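Local coordinates for protein glucosamine kinase (Streptacidiphilus jiangxiensis, PDB 6HWK) that catalyses the magnesium- and ATP-dependent phosphorylation of D-glucosamine to D-glucosamine 6-phosphate, and acts more weakly on glucose, at residues 99-104 against 167-172; 186-191 against 307-312; 287-292 against 392-397; 349-354 against 421-426. All coordinates share one frame; numbering follows the deposited sequence.

Contact 1. Residues 99-104 against 167-172; sequences VLEAFT and WGLLTL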
loop_
_atom_site.group_PDB
_atom_site.type_symbol
_atom_site.label_atom_id
_atom_site.label_comp_id
_atom_site.label_asym_id
_atom_site.label_seq_id
_atom_site.Cartn_x
_atom_site.Cartn_y
_atom_site.Cartn_z
ATOM N N VAL D 99 2.235 35.947 -39.993
ATOM C CA VAL D 99 3.480 35.199 -40.137
ATOM C C VAL D 99 3.118 33.750 -40.426
ATOM O O VAL D 99 2.601 33.047 -39.548
ATOM C CB VAL D 99 4.371 35.301 -38.891
ATOM C CG1 VAL D 99 5.658 34.518 -39.097
ATOM C CG2 VAL D 99 4.676 36.755 -38.571
ATOM N N LEU D 100 3.386 33.301 -41.651
ATOM C CA LEU D 100 3.166 31.914 -42.059
ATOM C C LEU D 100 4.516 31.204 -42.033
ATOM O O LEU D 100 5.236 31.164 -43.030
ATOM C CB LEU D 100 2.522 31.844 -43.440
ATOM C CG LEU D 100 1.044 32.208 -43.559
ATOM C CD1 LEU D 100 0.631 32.259 -45.019
ATOM C CD2 LEU D 100 0.190 31.205 -42.801
ATOM N N GLU D 101 4.860 30.644 -40.876
ATOM C CA GLU D 101 6.126 29.940 -40.699
ATOM C C GLU D 101 5.921 28.472 -41.053
ATOM O O GLU D 101 5.220 27.747 -40.342
ATOM C CB GLU D 101 6.636 30.092 -39.269
ATOM C CG GLU D 101 7.941 29.362 -38.997
ATOM C CD GLU D 101 8.413 29.523 -37.565
ATOM O OE1 GLU D 101 7.631 30.033 -36.734
ATOM O OE2 GLU D 101 9.567 29.144 -37.273
ATOM N N ALA D 102 6.535 28.035 -42.150
ATOM C CA ALA D 102 6.418 26.662 -42.615
ATOM C C ALA D 102 7.632 25.849 -42.185
ATOM O O ALA D 102 8.742 26.371 -42.061
ATOM C CB ALA D 102 6.271 26.610 -44.137
ATOM N N PHE D 103 7.404 24.560 -41.953
ATOM C CA PHE D 103 8.445 23.625 -41.559
ATOM C C PHE D 103 8.564 22.522 -42.603
ATOM O O PHE D 103 7.708 22.366 -43.478
ATOM C CB PHE D 103 8.155 23.022 -40.179
ATOM C CG PHE D 103 8.057 24.039 -39.080
ATOM C CD1 PHE D 103 6.849 24.646 -38.785
ATOM C CD2 PHE D 103 9.173 24.385 -38.337
ATOM C CE1 PHE D 103 6.756 25.582 -37.774
ATOM C CE2 PHE D 103 9.086 25.321 -37.324
ATOM C CZ PHE D 103 7.876 25.919 -37.043
ATOM N N THR D 104 9.644 21.750 -42.498
ATOM C CA THR D 104 9.892 20.676 -43.450
ATOM C C THR D 104 8.814 19.605 -43.336
ATOM O O THR D 104 8.549 19.088 -42.246
ATOM C CB THR D 104 11.272 20.065 -43.213
ATOM O OG1 THR D 104 12.268 21.091 -43.296
ATOM C CG2 THR D 104 11.568 18.997 -44.257
ATOM N N TRP D 167 4.090 21.237 -39.400
ATOM C CA TRP D 167 3.956 21.663 -40.788
ATOM C C TRP D 167 3.991 23.179 -40.935
ATOM O O TRP D 167 4.696 23.699 -41.804
ATOM C CB TRP D 167 2.659 21.114 -41.396
ATOM C CG TRP D 167 2.719 19.655 -41.751
ATOM C CD1 TRP D 167 3.370 18.669 -41.069
ATOM C CD2 TRP D 167 2.114 19.025 -42.888
ATOM N NE1 TRP D 167 3.200 17.462 -41.705
ATOM C CE2 TRP D 167 2.433 17.654 -42.825
ATOM C CE3 TRP D 167 1.331 19.488 -43.950
ATOM C CZ2 TRP D 167 1.998 16.741 -43.783
ATOM C CZ3 TRP D 167 0.899 18.579 -44.901
ATOM C CH2 TRP D 167 1.233 17.222 -44.810
ATOM N N GLY D 168 3.250 23.899 -40.098
ATOM C CA GLY D 168 3.223 25.345 -40.190
ATOM C C GLY D 168 2.625 25.967 -38.950
ATOM O O GLY D 168 1.950 25.302 -38.157
ATOM N N LEU D 169 2.885 27.263 -38.795
ATOM C CA LEU D 169 2.344 28.048 -37.693
ATOM C C LEU D 169 1.881 29.393 -38.230
ATOM O O LEU D 169 2.600 30.037 -39.000
ATOM C CB LEU D 169 3.387 28.250 -36.587
ATOM C CG LEU D 169 3.889 27.001 -35.859
ATOM C CD1 LEU D 169 5.061 27.345 -34.954
ATOM C CD2 LEU D 169 2.766 26.357 -35.060
ATOM N N LEU D 170 0.681 29.812 -37.828
ATOM C CA LEU D 170 0.116 31.099 -38.219
ATOM C C LEU D 170 0.004 31.971 -36.976
ATOM O O LEU D 170 -0.803 31.687 -36.084
ATOM C CB LEU D 170 -1.244 30.923 -38.891
ATOM C CG LEU D 170 -2.016 32.212 -39.183
ATOM C CD1 LEU D 170 -1.197 33.151 -40.056
ATOM C CD2 LEU D 170 -3.354 31.903 -39.834
ATOM N N THR D 171 0.809 33.028 -36.918
ATOM C CA THR D 171 0.798 33.958 -35.800
ATOM C C THR D 171 0.515 35.369 -36.298
ATOM O O THR D 171 0.631 35.668 -37.490
ATOM C CB THR D 171 2.126 33.939 -35.030
ATOM O OG1 THR D 171 3.172 34.464 -35.858
ATOM C CG2 THR D 171 2.481 32.523 -34.602
ATOM N N LEU D 172 0.141 36.234 -35.360
ATOM C CA LEU D 172 -0.148 37.636 -35.636
ATOM C C LEU D 172 0.861 38.492 -34.888
ATOM O O LEU D 172 0.957 38.409 -33.658
ATOM C CB LEU D 172 -1.576 37.994 -35.221
ATOM C CG LEU D 172 -2.056 39.411 -35.542
ATOM C CD1 LEU D 172 -2.053 39.653 -37.044
ATOM C CD2 LEU D 172 -3.439 39.650 -34.961
HETATM O O HOH W 1 4.001 31.996 -37.594
#
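F103 lays the edge of its ring against L169: CE1 comes 3.7 Å from CG of L169, and CZ reaches the CD1 methyl. With chi1 at -60° CG lies beside the F103 backbone N, and the same ring edge passes the W167 carbonyl and the amide N of G168. On the same side of the strands E101 runs out fully extended next to L169, and V99 meets T171, its CB 3.4 Å from OG1 of T171. A water joins that pair, donating to V99 O and lying 3.1 Å from T171 OG1. Strands 98-102 and 166-172 are antiparallel neighbours in the large sheet of the N-terminal part of the kinase; four backbone bonds tie them, and F103 just past the strand adds a fifth, from its N to W167 O at 2.8 Å. W167 and G168 together face V184 on the next strand, a classic beta bulge. On the other side L100 and L170 lie alongside each other, CD2 of L100 3.6 Å from CD1 of L170, and both rest on L83 of helix 79-87. At A102 the strands draw in over G168, with the CA atoms 4.2 Å apart.

Contact 2. Residues 186-191 against 307-312; sequences AYLPGA and LRADGR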
loop_
_atom_site.group_PDB
_atom_site.type_symbol
_atom_site.label_atom_id
_atom_site.label_comp_id
_atom_site.label_asym_id
_atom_site.label_seq_id
_atom_site.Cartn_x
_atom_site.Cartn_y
_atom_site.Cartn_z
ATOM N N ALA D 186 1.461 17.040 -38.198
ATOM C CA ALA D 186 1.183 15.799 -38.905
ATOM C C ALA D 186 0.122 14.988 -38.170
ATOM O O ALA D 186 0.081 14.953 -36.937
ATOM C CB ALA D 186 2.462 14.977 -39.057
ATOM N N TYR D 187 -0.744 14.339 -38.941
ATOM C CA TYR D 187 -1.803 13.505 -38.392
ATOM C C TYR D 187 -1.312 12.070 -38.261
ATOM O O TYR D 187 -0.804 11.487 -39.225
ATOM C CB TYR D 187 -3.047 13.565 -39.277
ATOM C CG TYR D 187 -4.142 12.608 -38.871
ATOM C CD1 TYR D 187 -4.669 12.630 -37.588
ATOM C CD2 TYR D 187 -4.659 11.692 -39.777
ATOM C CE1 TYR D 187 -5.672 11.760 -37.212
ATOM C CE2 TYR D 187 -5.664 10.817 -39.412
ATOM C CZ TYR D 187 -6.167 10.856 -38.128
ATOM O OH TYR D 187 -7.168 9.988 -37.756
ATOM N N LEU D 188 -1.461 11.505 -37.063
ATOM C CA LEU D 188 -1.056 10.133 -36.771
ATOM C C LEU D 188 -2.308 9.302 -36.522
ATOM O O LEU D 188 -2.790 9.222 -35.382
ATOM C CB LEU D 188 -0.119 10.086 -35.563
ATOM C CG LEU D 188 1.108 10.999 -35.624
ATOM C CD1 LEU D 188 1.907 10.914 -34.335
ATOM C CD2 LEU D 188 1.977 10.651 -36.818
ATOM N N PRO D 189 -2.875 8.668 -37.547
ATOM C CA PRO D 189 -4.105 7.896 -37.342
ATOM C C PRO D 189 -3.850 6.664 -36.490
ATOM O O PRO D 189 -2.831 5.983 -36.633
ATOM C CB PRO D 189 -4.527 7.517 -38.766
ATOM C CG PRO D 189 -3.252 7.520 -39.544
ATOM C CD PRO D 189 -2.409 8.612 -38.945
ATOM N N GLY D 190 -4.793 6.384 -35.591
ATOM C CA GLY D 190 -4.699 5.241 -34.709
ATOM C C GLY D 190 -3.817 5.428 -33.496
ATOM O O GLY D 190 -3.842 4.574 -32.600
ATOM N N ALA D 191 -3.041 6.507 -33.430
ATOM C CA ALA D 191 -2.172 6.737 -32.285
ATOM C C ALA D 191 -2.996 6.966 -31.024
ATOM O O ALA D 191 -4.035 7.630 -31.051
ATOM C CB ALA D 191 -1.256 7.932 -32.540
ATOM N N LEU D 307 1.679 10.604 -27.179
ATOM C CA LEU D 307 1.116 9.654 -28.126
ATOM C C LEU D 307 2.137 8.570 -28.440
ATOM O O LEU D 307 3.333 8.846 -28.569
ATOM C CB LEU D 307 0.692 10.356 -29.417
ATOM C CG LEU D 307 -0.367 11.451 -29.309
ATOM C CD1 LEU D 307 -0.564 12.131 -30.655
ATOM C CD2 LEU D 307 -1.674 10.872 -28.805
ATOM N N ARG D 308 1.661 7.335 -28.557
ATOM C CA ARG D 308 2.485 6.209 -28.975
ATOM C C ARG D 308 2.051 5.788 -30.371
ATOM O O ARG D 308 0.872 5.492 -30.595
ATOM C CB ARG D 308 2.372 5.040 -27.998
ATOM C CG ARG D 308 3.099 3.789 -28.462
ATOM C CD ARG D 308 2.821 2.604 -27.553
ATOM N NE ARG D 308 3.685 2.590 -26.378
ATOM C CZ ARG D 308 3.569 1.720 -25.380
ATOM N NH1 ARG D 308 2.618 0.796 -25.411
ATOM N NH2 ARG D 308 4.401 1.775 -24.350
ATOM N N ALA D 309 3.001 5.769 -31.308
ATOM C CA ALA D 309 2.726 5.411 -32.703
ATOM C C ALA D 309 3.855 4.498 -33.179
ATOM O O ALA D 309 4.884 4.972 -33.669
ATOM C CB ALA D 309 2.593 6.651 -33.576
ATOM N N ASP D 310 3.651 3.188 -33.027
ATOM C CA ASP D 310 4.599 2.160 -33.457
ATOM C C ASP D 310 5.969 2.372 -32.803
ATOM O O ASP D 310 6.969 2.689 -33.452
ATOM C CB ASP D 310 4.712 2.125 -34.986
ATOM C CG ASP D 310 3.415 1.720 -35.655
ATOM O OD1 ASP D 310 2.626 0.982 -35.027
ATOM O OD2 ASP D 310 3.183 2.139 -36.809
ATOM N N GLY D 311 5.981 2.187 -31.484
ATOM C CA GLY D 311 7.195 2.282 -30.703
ATOM C C GLY D 311 7.731 3.678 -30.487
ATOM O O GLY D 311 8.591 3.862 -29.617
ATOM N N ARG D 312 7.263 4.667 -31.241
ATOM C CA ARG D 312 7.713 6.042 -31.099
ATOM C C ARG D 312 6.739 6.826 -30.228
ATOM O O ARG D 312 5.537 6.552 -30.206
ATOM C CB ARG D 312 7.849 6.711 -32.469
ATOM C CG ARG D 312 8.740 5.952 -33.442
ATOM C CD ARG D 312 8.621 6.503 -34.855
ATOM N NE ARG D 312 9.362 5.696 -35.822
ATOM C CZ ARG D 312 9.365 5.915 -37.133
ATOM N NH1 ARG D 312 8.663 6.918 -37.643
ATOM N NH2 ARG D 312 10.069 5.129 -37.938
#
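A191 overlaps residues 307-309 with its methyl: CB lies 4.2 Å from CB of A309 and 4.4 Å from CB of L307, two side chains on the same side of that strand. The contact joins two turns. Residues 188-191 form a type II beta turn, with G190 at positive phi, in the loop that leaves strand 179-186, while 309-312 form the type I' turn of the hairpin between strands 306-309 and 312-315. L188 adds a further touch, its CD1 4.4 Å from the A309 methyl. All of this is apolar packing near the surface. The loop carries A186, Y187 and L188, inferred to bind ATP, so the hairpin lies next to the probable nucleotide site; L307 also touches D193, also inferred to bind ATP, and its side chain is about 8 Å from a bound magnesium ion. The R308 side chain leaves away from the loop, and NH2 at its tip is held by D201 in a salt bridge and by the hydroxyl of Y313. Its backbone instead pairs with L192, just beyond the loop segment. The closest approach across the two segments is the R308 carbonyl O, 3.7 Å from CA of A191.

Contact 3. Residues 287-292 against 392-397; sequences DALAGT and LFDDRL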
loop_
_atom_site.group_PDB
_atom_site.type_symbol
_atom_site.label_atom_id
_atom_site.label_comp_id
_atom_site.label_asym_id
_atom_site.label_seq_id
_atom_site.Cartn_x
_atom_site.Cartn_y
_atom_site.Cartn_z
ATOM N N ASP D 287 10.151 28.922 0.498
ATOM C CA ASP D 287 10.794 30.209 0.739
ATOM C C ASP D 287 12.302 30.161 0.531
ATOM O O ASP D 287 12.916 31.211 0.306
ATOM C CB ASP D 287 10.477 30.695 2.154
ATOM C CG ASP D 287 8.989 30.877 2.386
ATOM O OD1 ASP D 287 8.271 31.198 1.417
ATOM O OD2 ASP D 287 8.539 30.695 3.537
ATOM N N ALA D 288 12.910 28.978 0.595
ATOM C CA ALA D 288 14.342 28.819 0.385
ATOM C C ALA D 288 14.680 28.407 -1.043
ATOM O O ALA D 288 15.763 27.863 -1.286
ATOM C CB ALA D 288 14.910 27.802 1.376
ATOM N N LEU D 289 13.777 28.655 -1.992
ATOM C CA LEU D 289 13.969 28.253 -3.379
ATOM C C LEU D 289 14.152 29.437 -4.317
ATOM O O LEU D 289 14.079 29.262 -5.538
ATOM C CB LEU D 289 12.794 27.391 -3.844
ATOM C CG LEU D 289 12.621 26.064 -3.105
ATOM C CD1 LEU D 289 11.399 25.326 -3.615
ATOM C CD2 LEU D 289 13.866 25.205 -3.254
ATOM N N ALA D 290 14.381 30.634 -3.783
ATOM C CA ALA D 290 14.658 31.782 -4.634
ATOM C C ALA D 290 15.940 31.551 -5.423
ATOM O O ALA D 290 16.925 31.020 -4.901
ATOM C CB ALA D 290 14.772 33.054 -3.795
ATOM N N GLY D 291 15.921 31.942 -6.694
ATOM C CA GLY D 291 17.042 31.724 -7.577
ATOM C C GLY D 291 16.974 30.453 -8.395
ATOM O O GLY D 291 17.811 30.267 -9.287
ATOM N N THR D 292 16.012 29.573 -8.122
ATOM C CA THR D 292 15.874 28.358 -8.912
ATOM C C THR D 292 15.508 28.721 -10.352
ATOM O O THR D 292 14.759 29.677 -10.583
ATOM C CB THR D 292 14.818 27.427 -8.299
ATOM O OG1 THR D 292 14.850 26.153 -8.954
ATOM C CG2 THR D 292 13.415 28.015 -8.416
ATOM N N LEU D 392 19.024 22.496 -14.736
ATOM C CA LEU D 392 17.633 22.806 -15.052
ATOM C C LEU D 392 16.673 22.202 -14.038
ATOM O O LEU D 392 15.578 22.736 -13.827
ATOM C CB LEU D 392 17.282 22.304 -16.452
ATOM C CG LEU D 392 17.973 22.986 -17.630
ATOM C CD1 LEU D 392 17.506 22.368 -18.936
ATOM C CD2 LEU D 392 17.696 24.477 -17.606
ATOM N N PHE D 393 17.060 21.098 -13.403
ATOM C CA PHE D 393 16.176 20.324 -12.538
ATOM C C PHE D 393 16.569 20.548 -11.083
ATOM O O PHE D 393 17.624 20.080 -10.640
ATOM C CB PHE D 393 16.233 18.843 -12.904
ATOM C CG PHE D 393 15.381 17.969 -12.033
ATOM C CD1 PHE D 393 14.008 18.146 -11.983
ATOM C CD2 PHE D 393 15.951 16.959 -11.276
ATOM C CE1 PHE D 393 13.223 17.339 -11.185
ATOM C CE2 PHE D 393 15.169 16.148 -10.478
ATOM C CZ PHE D 393 13.804 16.337 -10.432
ATOM N N ASP D 394 15.721 21.261 -10.346
ATOM C CA ASP D 394 15.889 21.465 -8.909
ATOM C C ASP D 394 15.021 20.426 -8.206
ATOM O O ASP D 394 13.800 20.579 -8.116
ATOM C CB ASP D 394 15.508 22.889 -8.515
ATOM C CG ASP D 394 15.974 23.260 -7.116
ATOM O OD1 ASP D 394 16.107 22.359 -6.262
ATOM O OD2 ASP D 394 16.205 24.462 -6.870
ATOM N N ASP D 395 15.657 19.362 -7.708
ATOM C CA ASP D 395 14.914 18.268 -7.093
ATOM C C ASP D 395 14.313 18.637 -5.743
ATOM O O ASP D 395 13.519 17.857 -5.208
ATOM C CB ASP D 395 15.812 17.038 -6.942
ATOM C CG ASP D 395 17.123 17.349 -6.249
ATOM O OD1 ASP D 395 17.357 18.527 -5.907
ATOM O OD2 ASP D 395 17.922 16.410 -6.049
ATOM N N ARG D 396 14.667 19.796 -5.182
ATOM C CA ARG D 396 14.019 20.248 -3.957
ATOM C C ARG D 396 12.560 20.618 -4.188
ATOM O O ARG D 396 11.797 20.719 -3.221
ATOM C CB ARG D 396 14.772 21.442 -3.370
ATOM C CG ARG D 396 16.225 21.156 -3.041
ATOM C CD ARG D 396 16.916 22.400 -2.516
ATOM N NE ARG D 396 16.846 23.501 -3.471
ATOM C CZ ARG D 396 17.325 24.719 -3.242
ATOM N NH1 ARG D 396 17.911 24.997 -2.085
ATOM N NH2 ARG D 396 17.217 25.661 -4.169
ATOM N N LEU D 397 12.160 20.825 -5.442
ATOM C CA LEU D 397 10.773 21.107 -5.779
ATOM C C LEU D 397 9.928 19.848 -5.916
ATOM O O LEU D 397 8.700 19.957 -5.994
ATOM C CB LEU D 397 10.705 21.906 -7.083
ATOM C CG LEU D 397 11.124 23.374 -7.028
ATOM C CD1 LEU D 397 11.744 23.801 -8.346
ATOM C CD2 LEU D 397 9.923 24.242 -6.703
#
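An Asx turn at the entrance to helix 398-416 presents the carboxylate that receives the loop 287-292: OG1 of T292 donates to OD2 of D394 over 3.0 Å. The hydroxyl arrives on the anti side of OD2, 18° out of the carboxylate plane, and it gets there because OG1 lies anti to the T292 backbone N (chi1 -171°), leaving CG2 the tighter site between N and the carbonyl carbon. R396 takes the syn lone pairs of the same carboxylate in a side-on salt bridge, NE to OD1 and NH2 to OD2, both at 3.1 Å and with the acceptors close to the guanidinium plane. The backbone N of R396 also bonds to OD1, closing the Asx turn, so each oxygen accepts two bonds and the carboxylate can hardly rotate. This cluster probably keeps D394 ionised. The bend of R396 at chi3 brings its guanidinium back to D394 and turns one face to L289, whose CD2 stands 3.2 Å above the plane, toward the rim. L289 and T292 are the ends of a type II beta turn that leads into strand 293-294, and T292 is also hydrogen-bonded through its backbone to A241. The other branch of L289 goes inward: CD1 packs 3.6 Å from CD2 of L397, at the end of the 3-10 turn 395-397. Beyond it L397 and T292 both touch W249 of helix 243-263, while L397 reaches A336 of helix 335-356.

Contact 4. Residues 349-354 against 421-426; sequences VGRVVV and VYVPDL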
loop_
_atom_site.group_PDB
_atom_site.type_symbol
_atom_site.label_atom_id
_atom_site.label_comp_id
_atom_site.label_asym_id
_atom_site.label_seq_id
_atom_site.Cartn_x
_atom_site.Cartn_y
_atom_site.Cartn_z
ATOM N N VAL D 349 -1.917 6.262 -13.340
ATOM C CA VAL D 349 -2.184 5.132 -14.225
ATOM C C VAL D 349 -2.387 3.862 -13.410
ATOM O O VAL D 349 -3.302 3.072 -13.678
ATOM C CB VAL D 349 -1.048 4.973 -15.254
ATOM C CG1 VAL D 349 -1.142 3.624 -15.955
ATOM C CG2 VAL D 349 -1.091 6.105 -16.273
ATOM N N GLY D 350 -1.549 3.651 -12.393
ATOM C CA GLY D 350 -1.697 2.473 -11.556
ATOM C C GLY D 350 -3.001 2.463 -10.782
ATOM O O GLY D 350 -3.640 1.417 -10.636
ATOM N N ARG D 351 -3.416 3.628 -10.274
ATOM C CA ARG D 351 -4.687 3.711 -9.559
ATOM C C ARG D 351 -5.856 3.397 -10.481
ATOM O O ARG D 351 -6.810 2.720 -10.081
ATOM C CB ARG D 351 -4.860 5.101 -8.945
ATOM C CG ARG D 351 -3.648 5.620 -8.191
ATOM C CD ARG D 351 -3.277 4.716 -7.032
ATOM N NE ARG D 351 -2.070 5.181 -6.358
ATOM C CZ ARG D 351 -1.521 4.576 -5.309
ATOM N NH1 ARG D 351 -2.073 3.480 -4.811
ATOM N NH2 ARG D 351 -0.421 5.071 -4.760
ATOM N N VAL D 352 -5.797 3.882 -11.722
ATOM C CA VAL D 352 -6.884 3.661 -12.671
ATOM C C VAL D 352 -6.970 2.189 -13.057
ATOM O O VAL D 352 -8.067 1.625 -13.164
ATOM C CB VAL D 352 -6.695 4.571 -13.899
ATOM C CG1 VAL D 352 -7.509 4.069 -15.079
ATOM C CG2 VAL D 352 -7.081 6.002 -13.553
ATOM N N VAL D 353 -5.820 1.540 -13.261
ATOM C CA VAL D 353 -5.816 0.129 -13.643
ATOM C C VAL D 353 -6.437 -0.725 -12.543
ATOM O O VAL D 353 -7.238 -1.627 -12.816
ATOM C CB VAL D 353 -4.384 -0.328 -13.982
ATOM C CG1 VAL D 353 -4.328 -1.838 -14.153
ATOM C CG2 VAL D 353 -3.898 0.362 -15.246
ATOM N N VAL D 354 -6.089 -0.452 -11.284
ATOM C CA VAL D 354 -6.667 -1.211 -10.179
ATOM C C VAL D 354 -8.149 -0.893 -10.019
ATOM O O VAL D 354 -8.949 -1.772 -9.670
ATOM C CB VAL D 354 -5.879 -0.934 -8.883
ATOM C CG1 VAL D 354 -6.625 -1.466 -7.667
ATOM C CG2 VAL D 354 -4.496 -1.556 -8.970
ATOM N N VAL D 421 -11.900 11.450 -6.673
ATOM C CA VAL D 421 -11.197 11.725 -5.425
ATOM C C VAL D 421 -10.379 10.534 -4.945
ATOM O O VAL D 421 -9.496 10.697 -4.098
ATOM C CB VAL D 421 -12.195 12.161 -4.333
ATOM C CG1 VAL D 421 -12.779 13.525 -4.656
ATOM C CG2 VAL D 421 -13.298 11.125 -4.182
ATOM N N TYR D 422 -10.650 9.332 -5.464
ATOM C CA TYR D 422 -9.924 8.156 -4.995
ATOM C C TYR D 422 -8.462 8.189 -5.422
ATOM O O TYR D 422 -7.606 7.627 -4.732
ATOM C CB TYR D 422 -10.599 6.875 -5.494
ATOM C CG TYR D 422 -10.320 6.528 -6.942
ATOM C CD1 TYR D 422 -11.102 7.047 -7.965
ATOM C CD2 TYR D 422 -9.286 5.666 -7.284
ATOM C CE1 TYR D 422 -10.855 6.727 -9.289
ATOM C CE2 TYR D 422 -9.028 5.344 -8.604
ATOM C CZ TYR D 422 -9.817 5.875 -9.602
ATOM O OH TYR D 422 -9.567 5.553 -10.917
ATOM N N VAL D 423 -8.157 8.838 -6.541
ATOM C CA VAL D 423 -6.789 8.882 -7.052
ATOM C C VAL D 423 -5.901 9.681 -6.100
ATOM O O VAL D 423 -4.879 9.147 -5.646
ATOM C CB VAL D 423 -6.742 9.439 -8.485
ATOM C CG1 VAL D 423 -5.316 9.433 -9.006
ATOM C CG2 VAL D 423 -7.656 8.634 -9.398
ATOM N N PRO D 424 -6.223 10.936 -5.750
ATOM C CA PRO D 424 -5.358 11.636 -4.786
ATOM C C PRO D 424 -5.446 11.062 -3.386
ATOM O O PRO D 424 -4.473 11.161 -2.629
ATOM C CB PRO D 424 -5.867 13.083 -4.839
ATOM C CG PRO D 424 -7.285 12.955 -5.225
ATOM C CD PRO D 424 -7.337 11.801 -6.187
ATOM N N ASP D 425 -6.581 10.462 -3.018
ATOM C CA ASP D 425 -6.694 9.820 -1.713
ATOM C C ASP D 425 -5.723 8.652 -1.594
ATOM O O ASP D 425 -4.946 8.570 -0.635
ATOM C CB ASP D 425 -8.131 9.354 -1.482
ATOM C CG ASP D 425 -8.295 8.596 -0.180
ATOM O OD1 ASP D 425 -8.115 9.209 0.893
ATOM O OD2 ASP D 425 -8.609 7.387 -0.228
ATOM N N LEU D 426 -5.751 7.736 -2.566
ATOM C CA LEU D 426 -4.843 6.596 -2.546
ATOM C C LEU D 426 -3.401 6.999 -2.822
ATOM O O LEU D 426 -2.482 6.285 -2.406
ATOM C CB LEU D 426 -5.293 5.543 -3.561
ATOM C CG LEU D 426 -6.656 4.905 -3.291
ATOM C CD1 LEU D 426 -6.938 3.792 -4.285
ATOM C CD2 LEU D 426 -6.736 4.390 -1.864
#
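This is a buried helix-to-helix contact in the helical C-terminal part of the kinase, where the turns 349-354 and 422-426 of helices 335-356 and 422-431 run at 116° to each other, their axes 9.8 Å apart at the closest, wide enough for large side chains between them. R351 fills much of that space. Its CG lies 4.2 Å from the CG1 methyl of V423; beyond CG the chain bends at chi2 (-60°) and then runs straight, which brings the guanidinium beside L426. There the carbonyl O of L426 lies 3.3 Å above one face of the guanidinium, toward the rim; the approach is over the plane, and the 3.4 Å from NH2 to that O has too poor an angle for a bond. The charge is met instead by D347, which bridges to NE, and by D430, which bridges to NH2. Y422 comes in edge-on, its CE2 3.7 Å from the R351 carbonyl O near the ring plane, and its OH rests 3.7 Å from CG2 of V352. The Y422 ring also stacks on F355. V423 lies about 5 Å, side chain to side chain, from E409, which binds glucosamine, and helix 398-416 packs against V421 and P424, while helices 194-206 and 362-386 cover V349.

Contact 4 is the buried one, contacts 1 and 3 are partly buried, and contact 2 lies at the surface. Backbone bonds dominate only in contact 1, a strand pair. Contact 2 relies on methyl packing, contact 3 on a doubly held carboxylate, and contact 4 on an arginine whose charge is answered outside its two segments. Contacts 1 and 2 touch, NE1 of W167 lying 3.7 Å from CB of A186, where strand 179-186 of the large sheet leads into the loop inferred to bind ATP. Both contacts 3 and 4 meet helix 335-356, which L397 packs on and R351 belongs to, yet their nearest atoms are about 16 Å apart. Contacts 1 and 4 lie on opposite sides of the chain's centre.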